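Side-chain contacts in nucleoporin nup120 (Schizosaccharomyces pombe, PDB 4GQ2), which serves as a structural constituent of the nuclear pore complex, whose nucleoporins can also act as docking or interaction partners for transport factors: residues V116-S121 and D125-Y130; R136-I141 and T194-N199; Y610-T615 and L721-L726. All coordinates share one frame; numbering follows the deposited sequence.

Contact 1. Residues V116-S121 and D125-Y130; sequences VAFSFS and DTTIIY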
loop_
_atom_site.group_PDB
_atom_site.type_symbol
_atom_site.label_atom_id
_atom_site.label_comp_id
_atom_site.label_asym_id
_atom_site.label_seq_id
_atom_site.Cartn_x
_atom_site.Cartn_y
_atom_site.Cartn_z
ATOM N N VAL A 116 24.313 25.522 -10.702
ATOM C CA VAL A 116 22.965 25.965 -10.346
ATOM C C VAL A 116 23.030 26.775 -9.051
ATOM O O VAL A 116 23.564 26.314 -8.048
ATOM C CB VAL A 116 21.986 24.774 -10.173
ATOM C CG1 VAL A 116 20.583 25.269 -9.856
ATOM C CG2 VAL A 116 21.954 23.891 -11.416
ATOM N N ALA A 117 22.486 27.985 -9.084
ATOM C CA ALA A 117 22.503 28.867 -7.932
ATOM C C ALA A 117 21.156 29.557 -7.801
ATOM O O ALA A 117 20.535 29.922 -8.800
ATOM C CB ALA A 117 23.623 29.891 -8.065
ATOM N N PHE A 118 20.716 29.737 -6.564
ATOM C CA PHE A 118 19.399 30.286 -6.278
ATOM C C PHE A 118 19.482 31.630 -5.565
ATOM O O PHE A 118 20.436 31.902 -4.828
ATOM C CB PHE A 118 18.623 29.314 -5.393
ATOM C CG PHE A 118 18.000 28.164 -6.133
ATOM C CD1 PHE A 118 18.781 27.132 -6.638
ATOM C CD2 PHE A 118 16.618 28.096 -6.291
ATOM C CE1 PHE A 118 18.197 26.068 -7.309
ATOM C CE2 PHE A 118 16.028 27.030 -6.958
ATOM C CZ PHE A 118 16.821 26.017 -7.470
ATOM N N SER A 119 18.470 32.463 -5.782
ATOM C CA SER A 119 18.301 33.702 -5.027
ATOM C C SER A 119 16.820 34.065 -4.935
ATOM O O SER A 119 16.025 33.692 -5.800
ATOM C CB SER A 119 19.092 34.844 -5.666
ATOM O OG SER A 119 19.214 35.931 -4.764
ATOM N N PHE A 120 16.459 34.799 -3.886
ATOM C CA PHE A 120 15.066 35.151 -3.631
ATOM C C PHE A 120 14.876 36.654 -3.432
ATOM O O PHE A 120 15.590 37.273 -2.643
ATOM C CB PHE A 120 14.554 34.380 -2.410
ATOM C CG PHE A 120 13.104 34.620 -2.102
ATOM C CD1 PHE A 120 12.105 34.017 -2.862
ATOM C CD2 PHE A 120 12.733 35.443 -1.042
ATOM C CE1 PHE A 120 10.767 34.235 -2.573
ATOM C CE2 PHE A 120 11.398 35.667 -0.750
ATOM C CZ PHE A 120 10.414 35.062 -1.516
ATOM N N SER A 121 13.906 37.218 -4.155
ATOM C CA SER A 121 13.536 38.636 -4.054
ATOM C C SER A 121 12.368 38.835 -3.097
ATOM O O SER A 121 11.333 38.171 -3.224
ATOM C CB SER A 121 13.147 39.195 -5.427
ATOM O OG SER A 121 11.903 38.668 -5.865
ATOM N N ASP A 125 7.969 38.617 -4.536
ATOM C CA ASP A 125 7.895 37.272 -3.945
ATOM C C ASP A 125 8.214 36.145 -4.942
ATOM O O ASP A 125 7.444 35.190 -5.086
ATOM C CB ASP A 125 6.515 37.056 -3.304
ATOM C CG ASP A 125 6.541 36.039 -2.174
ATOM O OD1 ASP A 125 7.058 36.366 -1.084
ATOM O OD2 ASP A 125 6.028 34.918 -2.369
ATOM N N THR A 126 9.350 36.269 -5.626
ATOM C CA THR A 126 9.749 35.303 -6.655
ATOM C C THR A 126 11.156 34.741 -6.431
ATOM O O THR A 126 12.051 35.437 -5.943
ATOM C CB THR A 126 9.609 35.878 -8.090
ATOM O OG1 THR A 126 10.374 35.084 -9.007
ATOM C CG2 THR A 126 10.092 37.317 -8.170
ATOM N N THR A 127 11.329 33.469 -6.785
ATOM C CA THR A 127 12.612 32.787 -6.669
ATOM C C THR A 127 13.313 32.763 -8.026
ATOM O O THR A 127 12.681 32.548 -9.062
ATOM C CB THR A 127 12.447 31.347 -6.123
ATOM O OG1 THR A 127 11.732 31.378 -4.881
ATOM C CG2 THR A 127 13.798 30.690 -5.878
ATOM N N ILE A 128 14.626 32.977 -7.995
ATOM C CA ILE A 128 15.463 33.058 -9.188
ATOM C C ILE A 128 16.435 31.880 -9.242
ATOM O O ILE A 128 16.992 31.484 -8.217
ATOM C CB ILE A 128 16.229 34.410 -9.206
ATOM C CG1 ILE A 128 15.407 35.487 -9.919
ATOM C CG2 ILE A 128 17.595 34.294 -9.862
ATOM C CD1 ILE A 128 14.357 36.159 -9.056
ATOM N N ILE A 129 16.620 31.310 -10.432
ATOM C CA ILE A 129 17.698 30.346 -10.648
ATOM C C ILE A 129 18.711 30.850 -11.681
ATOM O O ILE A 129 18.342 31.217 -12.802
ATOM C CB ILE A 129 17.184 28.969 -11.111
ATOM C CG1 ILE A 129 16.090 28.457 -10.182
ATOM C CG2 ILE A 129 18.334 27.961 -11.178
ATOM C CD1 ILE A 129 15.241 27.377 -10.812
ATOM N N TYR A 130 19.981 30.864 -11.282
ATOM C CA TYR A 130 21.099 31.026 -12.203
ATOM C C TYR A 130 21.599 29.643 -12.601
ATOM O O TYR A 130 21.885 28.812 -11.735
ATOM C CB TYR A 130 22.253 31.771 -11.533
ATOM C CG TYR A 130 21.949 33.168 -11.049
ATOM C CD1 TYR A 130 22.025 34.263 -11.914
ATOM C CD2 TYR A 130 21.616 33.401 -9.717
ATOM C CE1 TYR A 130 21.755 35.549 -11.465
ATOM C CE2 TYR A 130 21.341 34.682 -9.259
ATOM C CZ TYR A 130 21.414 35.750 -10.133
ATOM O OH TYR A 130 21.148 37.019 -9.671
#
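With CG of F118 turned opposite its carbonyl carbon (chi1 -80°) and CG1 of I129 turned likewise (chi1 -52°), the two side chains run side by side in the same direction, and the I129 chain comes to lie over one face of the F118 ring. CG1 of I129 sits 3.9 Å from the centroid of the F118 ring, a CH-pi contact offset toward the rim. CG2 of T127 approaches the same ring at its edge, close to the ring plane. On I129 the other branch, CG2, meets CG1 of V116 at 3.7 Å, and this beta-branched pair extends the apolar patch. Were F118 cut back to alanine, CG1 and CD1 of I129 would probably lose their aromatic neighbour and a gap would open beside W76 and Y63, whose rings also meet this one.

The backbones form an antiparallel beta hairpin, the first two strands of a four-stranded sheet in the beta-propeller domain. A117 pairs with Y130 and S119 with I128 through two hydrogen bonds each; the Y130 N to A117 O bond is 2.7 Å, and I128 N reaches S119 O at the same length with a C=O...N angle of 170°. F118 with I129 and F120 with T127 are the non-hydrogen-bonded pairs, their side chains sharing one face of the sheet.

Small A117 and S119 suit the other face, where CB of A117 comes 4.2 Å from CB of Y130 and CB of S119 lies at the edge of the Y130 ring, whose hydroxyl bonds to S180 O. Toward the turn, F120 meets OG1 of T127 at its ring edge, 3.3 Å from CD1. OD1 of D125 also lies near that ring's plane, while OD2 forms a salt bridge to K145.

Contact 2. Residues R136-I141 and T194-N199; sequences RVLYYI and TKIILN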
loop_
_atom_site.group_PDB
_atom_site.type_symbol
_atom_site.label_atom_id
_atom_site.label_comp_id
_atom_site.label_asym_id
_atom_site.label_seq_id
_atom_site.Cartn_x
_atom_site.Cartn_y
_atom_site.Cartn_z
ATOM N N ARG A 136 28.417 27.151 -21.896
ATOM C CA ARG A 136 28.805 28.419 -21.260
ATOM C C ARG A 136 27.817 29.558 -21.441
ATOM O O ARG A 136 28.203 30.726 -21.381
ATOM C CB ARG A 136 30.217 28.862 -21.667
ATOM C CG ARG A 136 31.319 28.007 -21.079
ATOM C CD ARG A 136 32.674 28.488 -21.544
ATOM N NE ARG A 136 33.665 27.418 -21.500
ATOM C CZ ARG A 136 34.966 27.589 -21.713
ATOM N NH1 ARG A 136 35.450 28.797 -21.977
ATOM N NH2 ARG A 136 35.784 26.544 -21.656
ATOM N N VAL A 137 26.545 29.209 -21.638
ATOM C CA VAL A 137 25.451 30.182 -21.601
ATOM C C VAL A 137 24.946 30.333 -20.158
ATOM O O VAL A 137 24.750 29.341 -19.464
ATOM C CB VAL A 137 24.291 29.766 -22.532
ATOM C CG1 VAL A 137 23.191 30.812 -22.521
ATOM C CG2 VAL A 137 24.790 29.563 -23.958
ATOM N N LEU A 138 24.761 31.572 -19.708
ATOM C CA LEU A 138 24.186 31.842 -18.391
ATOM C C LEU A 138 22.686 32.092 -18.513
ATOM O O LEU A 138 22.244 32.965 -19.266
ATOM C CB LEU A 138 24.870 33.043 -17.724
ATOM C CG LEU A 138 24.163 33.684 -16.518
ATOM C CD1 LEU A 138 24.218 32.806 -15.271
ATOM C CD2 LEU A 138 24.753 35.051 -16.215
ATOM N N TYR A 139 21.904 31.323 -17.763
ATOM C CA TYR A 139 20.462 31.450 -17.812
ATOM C C TYR A 139 19.924 32.028 -16.528
ATOM O O TYR A 139 20.356 31.653 -15.442
ATOM C CB TYR A 139 19.813 30.109 -18.091
ATOM C CG TYR A 139 20.165 29.514 -19.433
ATOM C CD1 TYR A 139 19.434 29.844 -20.578
ATOM C CD2 TYR A 139 21.215 28.603 -19.558
ATOM C CE1 TYR A 139 19.746 29.288 -21.813
ATOM C CE2 TYR A 139 21.529 28.036 -20.787
ATOM C CZ TYR A 139 20.794 28.379 -21.910
ATOM O OH TYR A 139 21.112 27.816 -23.129
ATOM N N TYR A 140 18.978 32.950 -16.667
ATOM C CA TYR A 140 18.384 33.633 -15.528
ATOM C C TYR A 140 16.891 33.309 -15.505
ATOM O O TYR A 140 16.098 33.918 -16.239
ATOM C CB TYR A 140 18.642 35.139 -15.637
ATOM C CG TYR A 140 18.119 35.963 -14.485
ATOM C CD1 TYR A 140 18.864 36.127 -13.322
ATOM C CD2 TYR A 140 16.887 36.595 -14.565
ATOM C CE1 TYR A 140 18.393 36.896 -12.269
ATOM C CE2 TYR A 140 16.401 37.362 -13.518
ATOM C CZ TYR A 140 17.152 37.510 -12.376
ATOM O OH TYR A 140 16.646 38.278 -11.347
ATOM N N ILE A 141 16.528 32.336 -14.667
ATOM C CA ILE A 141 15.177 31.765 -14.654
ATOM C C ILE A 141 14.354 32.231 -13.458
ATOM O O ILE A 141 14.753 32.043 -12.303
ATOM C CB ILE A 141 15.213 30.219 -14.688
ATOM C CG1 ILE A 141 15.918 29.720 -15.952
ATOM C CG2 ILE A 141 13.803 29.641 -14.628
ATOM C CD1 ILE A 141 16.438 28.300 -15.839
ATOM N N THR A 194 34.889 36.650 -11.753
ATOM C CA THR A 194 34.076 37.715 -12.331
ATOM C C THR A 194 32.813 37.975 -11.510
ATOM O O THR A 194 32.292 37.075 -10.847
ATOM C CB THR A 194 33.692 37.409 -13.799
ATOM O OG1 THR A 194 32.967 38.515 -14.347
ATOM C CG2 THR A 194 32.823 36.160 -13.899
ATOM N N LYS A 195 32.333 39.213 -11.549
ATOM C CA LYS A 195 31.010 39.523 -11.030
ATOM C C LYS A 195 30.123 39.925 -12.199
ATOM O O LYS A 195 30.326 40.974 -12.814
ATOM C CB LYS A 195 31.053 40.628 -9.966
ATOM C CG LYS A 195 29.711 40.863 -9.286
ATOM C CD LYS A 195 29.690 42.135 -8.450
ATOM C CE LYS A 195 30.238 41.901 -7.051
ATOM N NZ LYS A 195 30.285 43.166 -6.266
ATOM N N ILE A 196 29.159 39.068 -12.516
ATOM C CA ILE A 196 28.181 39.360 -13.551
ATOM C C ILE A 196 27.002 40.108 -12.929
ATOM O O ILE A 196 26.362 39.597 -12.013
ATOM C CB ILE A 196 27.715 38.070 -14.261
ATOM C CG1 ILE A 196 28.922 37.349 -14.878
ATOM C CG2 ILE A 196 26.659 38.384 -15.318
ATOM C CD1 ILE A 196 28.672 35.903 -15.250
ATOM N N ILE A 197 26.741 41.325 -13.419
ATOM C CA ILE A 197 25.632 42.148 -12.926
ATOM C C ILE A 197 24.605 42.348 -14.031
ATOM O O ILE A 197 24.924 42.860 -15.107
ATOM C CB ILE A 197 26.091 43.531 -12.394
ATOM C CG1 ILE A 197 27.151 43.389 -11.297
ATOM C CG2 ILE A 197 24.907 44.334 -11.858
ATOM C CD1 ILE A 197 28.565 43.612 -11.786
ATOM N N LEU A 198 23.367 41.952 -13.745
ATOM C CA LEU A 198 22.304 41.955 -14.741
ATOM C C LEU A 198 21.295 43.059 -14.482
ATOM O O LEU A 198 21.053 43.448 -13.336
ATOM C CB LEU A 198 21.575 40.609 -14.757
ATOM C CG LEU A 198 22.386 39.322 -14.609
ATOM C CD1 LEU A 198 21.518 38.244 -13.988
ATOM C CD2 LEU A 198 22.964 38.858 -15.934
ATOM N N ASN A 199 20.720 43.560 -15.568
ATOM C CA ASN A 199 19.583 44.457 -15.505
ATOM C C ASN A 199 18.413 43.680 -16.090
ATOM O O ASN A 199 18.239 43.642 -17.310
ATOM C CB ASN A 199 19.862 45.736 -16.299
ATOM C CG ASN A 199 19.214 46.966 -15.690
ATOM O OD1 ASN A 199 18.789 46.962 -14.532
ATOM N ND2 ASN A 199 19.153 48.039 -16.467
#
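Two successive four-stranded sheets of the beta-propeller face each other here, strand 138-143 of one meeting strand 193-199 of the next through side chains alone. Y140 and L198 make the nearest approach, CD1 of L198 coming to 3.5 Å from CD1 of the Y140 ring and also lying close to CE1. The two side chains slant across one another. Both first torsions matter: CG of Y140 is anti to the backbone N (chi1 -178°), while CG of L198 is anti to its carbonyl carbon, and from these settings the ring and the leucine fork project into the space between the strands.

Two residues earlier on each strand, L138 and I196 reach toward each other tip to tip. CD2 of L138 is 3.9 Å from CG2 of I196 and 4.1 Å from CD1 of I196, so one leucine methyl meets both branches of the isoleucine. The same CD2 approaches CD2 of L198 at 4.2 Å, linking the two pairs.

No hydrogen bond crosses between the segments. The strand axes come no nearer than 10.8 Å and run 45° apart, a separation that side chains must span and that backbone pairing cannot. This is how neighbouring blades of a propeller pack, each sheet stacked on the next through apolar side chains. Residues of alternate positions, L138 and Y140 on one strand and I196 and L198 on the other, all point toward the partner sheet and are buried. Branched aliphatic residues suit such an interface because their several methyls can fill an irregular surface. Tyrosine adds a broad ring whose polar end needs a partner, and the Y140 hydroxyl finds it in T181 O. F168 packs against I196 from a loop, and the Y130 ring also meets that of Y140.

Contact 3. Residues Y610-T615 and L721-L726; sequences YSLFDT and LFLSLL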
loop_
_atom_site.group_PDB
_atom_site.type_symbol
_atom_site.label_atom_id
_atom_site.label_comp_id
_atom_site.label_asym_id
_atom_site.label_seq_id
_atom_site.Cartn_x
_atom_site.Cartn_y
_atom_site.Cartn_z
ATOM N N TYR A 610 -13.422 -19.486 21.278
ATOM C CA TYR A 610 -12.970 -20.190 22.470
ATOM C C TYR A 610 -12.740 -19.187 23.587
ATOM O O TYR A 610 -12.731 -17.970 23.364
ATOM C CB TYR A 610 -11.651 -20.937 22.233
ATOM C CG TYR A 610 -11.550 -21.765 20.974
ATOM C CD1 TYR A 610 -12.327 -22.911 20.795
ATOM C CD2 TYR A 610 -10.639 -21.423 19.978
ATOM C CE1 TYR A 610 -12.215 -23.674 19.642
ATOM C CE2 TYR A 610 -10.517 -22.177 18.825
ATOM C CZ TYR A 610 -11.305 -23.299 18.660
ATOM O OH TYR A 610 -11.174 -24.041 17.511
ATOM N N SER A 611 -12.542 -19.710 24.791
ATOM C CA SER A 611 -12.051 -18.915 25.899
ATOM C C SER A 611 -10.674 -18.390 25.532
ATOM O O SER A 611 -10.047 -18.864 24.580
ATOM C CB SER A 611 -11.944 -19.779 27.151
ATOM O OG SER A 611 -10.973 -20.800 26.977
ATOM N N LEU A 612 -10.199 -17.423 26.303
ATOM C CA LEU A 612 -8.876 -16.859 26.106
ATOM C C LEU A 612 -7.773 -17.929 26.080
ATOM O O LEU A 612 -6.937 -17.946 25.177
ATOM C CB LEU A 612 -8.600 -15.815 27.191
ATOM C CG LEU A 612 -7.476 -14.815 26.940
ATOM C CD1 LEU A 612 -7.813 -13.492 27.605
ATOM C CD2 LEU A 612 -6.139 -15.340 27.441
ATOM N N PHE A 613 -7.776 -18.825 27.060
ATOM C CA PHE A 613 -6.650 -19.740 27.226
ATOM C C PHE A 613 -6.749 -21.015 26.401
ATOM O O PHE A 613 -5.769 -21.750 26.272
ATOM C CB PHE A 613 -6.377 -20.009 28.708
ATOM C CG PHE A 613 -5.822 -18.814 29.431
ATOM C CD1 PHE A 613 -6.674 -17.886 30.031
ATOM C CD2 PHE A 613 -4.450 -18.596 29.486
ATOM C CE1 PHE A 613 -6.167 -16.775 30.687
ATOM C CE2 PHE A 613 -3.937 -17.483 30.137
ATOM C CZ PHE A 613 -4.796 -16.571 30.737
ATOM N N ASP A 614 -7.923 -21.263 25.830
ATOM C CA ASP A 614 -8.061 -22.280 24.791
ATOM C C ASP A 614 -7.404 -21.803 23.494
ATOM O O ASP A 614 -6.756 -22.587 22.796
ATOM C CB ASP A 614 -9.534 -22.619 24.536
ATOM C CG ASP A 614 -10.139 -23.494 25.622
ATOM O OD1 ASP A 614 -9.395 -24.235 26.299
ATOM O OD2 ASP A 614 -11.376 -23.442 25.791
ATOM N N THR A 615 -7.578 -20.516 23.186
ATOM C CA THR A 615 -7.021 -19.918 21.971
ATOM C C THR A 615 -5.493 -19.892 22.000
ATOM O O THR A 615 -4.849 -20.247 21.012
ATOM C CB THR A 615 -7.578 -18.499 21.690
ATOM O OG1 THR A 615 -7.514 -17.700 22.875
ATOM C CG2 THR A 615 -9.020 -18.561 21.215
ATOM N N LEU A 721 -2.358 -8.715 29.754
ATOM C CA LEU A 721 -1.180 -8.390 28.974
ATOM C C LEU A 721 -1.324 -8.932 27.541
ATOM O O LEU A 721 -1.026 -8.230 26.577
ATOM C CB LEU A 721 0.089 -8.927 29.664
ATOM C CG LEU A 721 1.430 -8.811 28.922
ATOM C CD1 LEU A 721 1.747 -7.367 28.540
ATOM C CD2 LEU A 721 2.552 -9.411 29.753
ATOM N N PHE A 722 -1.791 -10.173 27.418
ATOM C CA PHE A 722 -2.021 -10.796 26.122
ATOM C C PHE A 722 -3.065 -10.033 25.303
ATOM O O PHE A 722 -2.824 -9.715 24.136
ATOM C CB PHE A 722 -2.427 -12.264 26.295
ATOM C CG PHE A 722 -2.842 -12.937 25.015
ATOM C CD1 PHE A 722 -1.983 -12.978 23.921
ATOM C CD2 PHE A 722 -4.090 -13.538 24.907
ATOM C CE1 PHE A 722 -2.364 -13.597 22.743
ATOM C CE2 PHE A 722 -4.478 -14.161 23.730
ATOM C CZ PHE A 722 -3.613 -14.189 22.647
ATOM N N LEU A 723 -4.209 -9.730 25.919
ATOM C CA LEU A 723 -5.280 -8.992 25.241
ATOM C C LEU A 723 -4.812 -7.635 24.735
ATOM O O LEU A 723 -5.152 -7.221 23.623
ATOM C CB LEU A 723 -6.502 -8.830 26.147
ATOM C CG LEU A 723 -7.384 -10.073 26.284
ATOM C CD1 LEU A 723 -8.361 -9.912 27.441
ATOM C CD2 LEU A 723 -8.127 -10.397 24.993
ATOM N N SER A 724 -4.035 -6.960 25.572
ATOM C CA SER A 724 -3.412 -5.683 25.258
ATOM C C SER A 724 -2.488 -5.787 24.031
ATOM O O SER A 724 -2.427 -4.878 23.216
ATOM C CB SER A 724 -2.593 -5.229 26.474
ATOM O OG SER A 724 -2.057 -3.942 26.266
ATOM N N LEU A 725 -1.766 -6.899 23.924
ATOM C CA LEU A 725 -0.871 -7.132 22.799
ATOM C C LEU A 725 -1.643 -7.422 21.515
ATOM O O LEU A 725 -1.267 -6.945 20.439
ATOM C CB LEU A 725 0.100 -8.269 23.106
ATOM C CG LEU A 725 1.183 -7.935 24.135
ATOM C CD1 LEU A 725 1.859 -9.224 24.559
ATOM C CD2 LEU A 725 2.200 -6.951 23.578
ATOM N N LEU A 726 -2.729 -8.180 21.643
ATOM C CA LEU A 726 -3.593 -8.492 20.516
ATOM C C LEU A 726 -4.208 -7.221 19.956
ATOM O O LEU A 726 -4.404 -7.092 18.742
ATOM C CB LEU A 726 -4.705 -9.459 20.929
ATOM C CG LEU A 726 -4.446 -10.963 20.924
ATOM C CD1 LEU A 726 -5.723 -11.692 21.319
ATOM C CD2 LEU A 726 -3.958 -11.444 19.562
#
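Apolar contacts alone join the two segments, and L612 makes all those of close range. Its fork divides the work: CD2 meets CD2 of the F722 ring at 3.7 Å, while CD1 meets CD1 of L723 at 3.6 Å. L612 and F722 pass alongside one another, running opposite ways, and the methyl approaches the ring obliquely. L723 crosses L612 at a slant, and its CG also lies 3.7 Å from CD1 of L612. With CG of L612 anti to the backbone N (chi1 -162°), the branched end extends across to the other helix. Leucine suits this place because its two methyls can serve neighbouring residues at once.

No hydrogen bond crosses between the segments; within 610-615, S611 is the N-cap of helix 612-624, its OG accepting from D614 N at 3.3 Å. A short polar side chain can supply the acceptor that the first turn lacks.

F722 is buried and also packs on L603 of helix 590-605 and I697 of helix 672-703, whereas L723 is exposed at the margin. The first turn of helix 612-624 thus packs by apolar side chains on helix 719-739, as is common in all-helical folds, within the helical domain of Nup120.

Overall arrangement
The three contacts come one after another along the chain. Contacts 1 and 2 belong to the beta-propeller and have centres about 12 Å apart. Strands 126-133 and 138-143 are neighbours in one sheet, so contact 1 builds the start of a blade and contact 2 joins that blade to the next; a probable hydrogen bond from I129 N to I141 O, 2.7 Å, links them directly. Contact 3 lies in the helical domain, across the centre of the chain, its centre about 61 Å from that of contact 1 and about 71 Å from that of contact 2. The protein thus combines a sheet-built propeller with a helical region in one pore component.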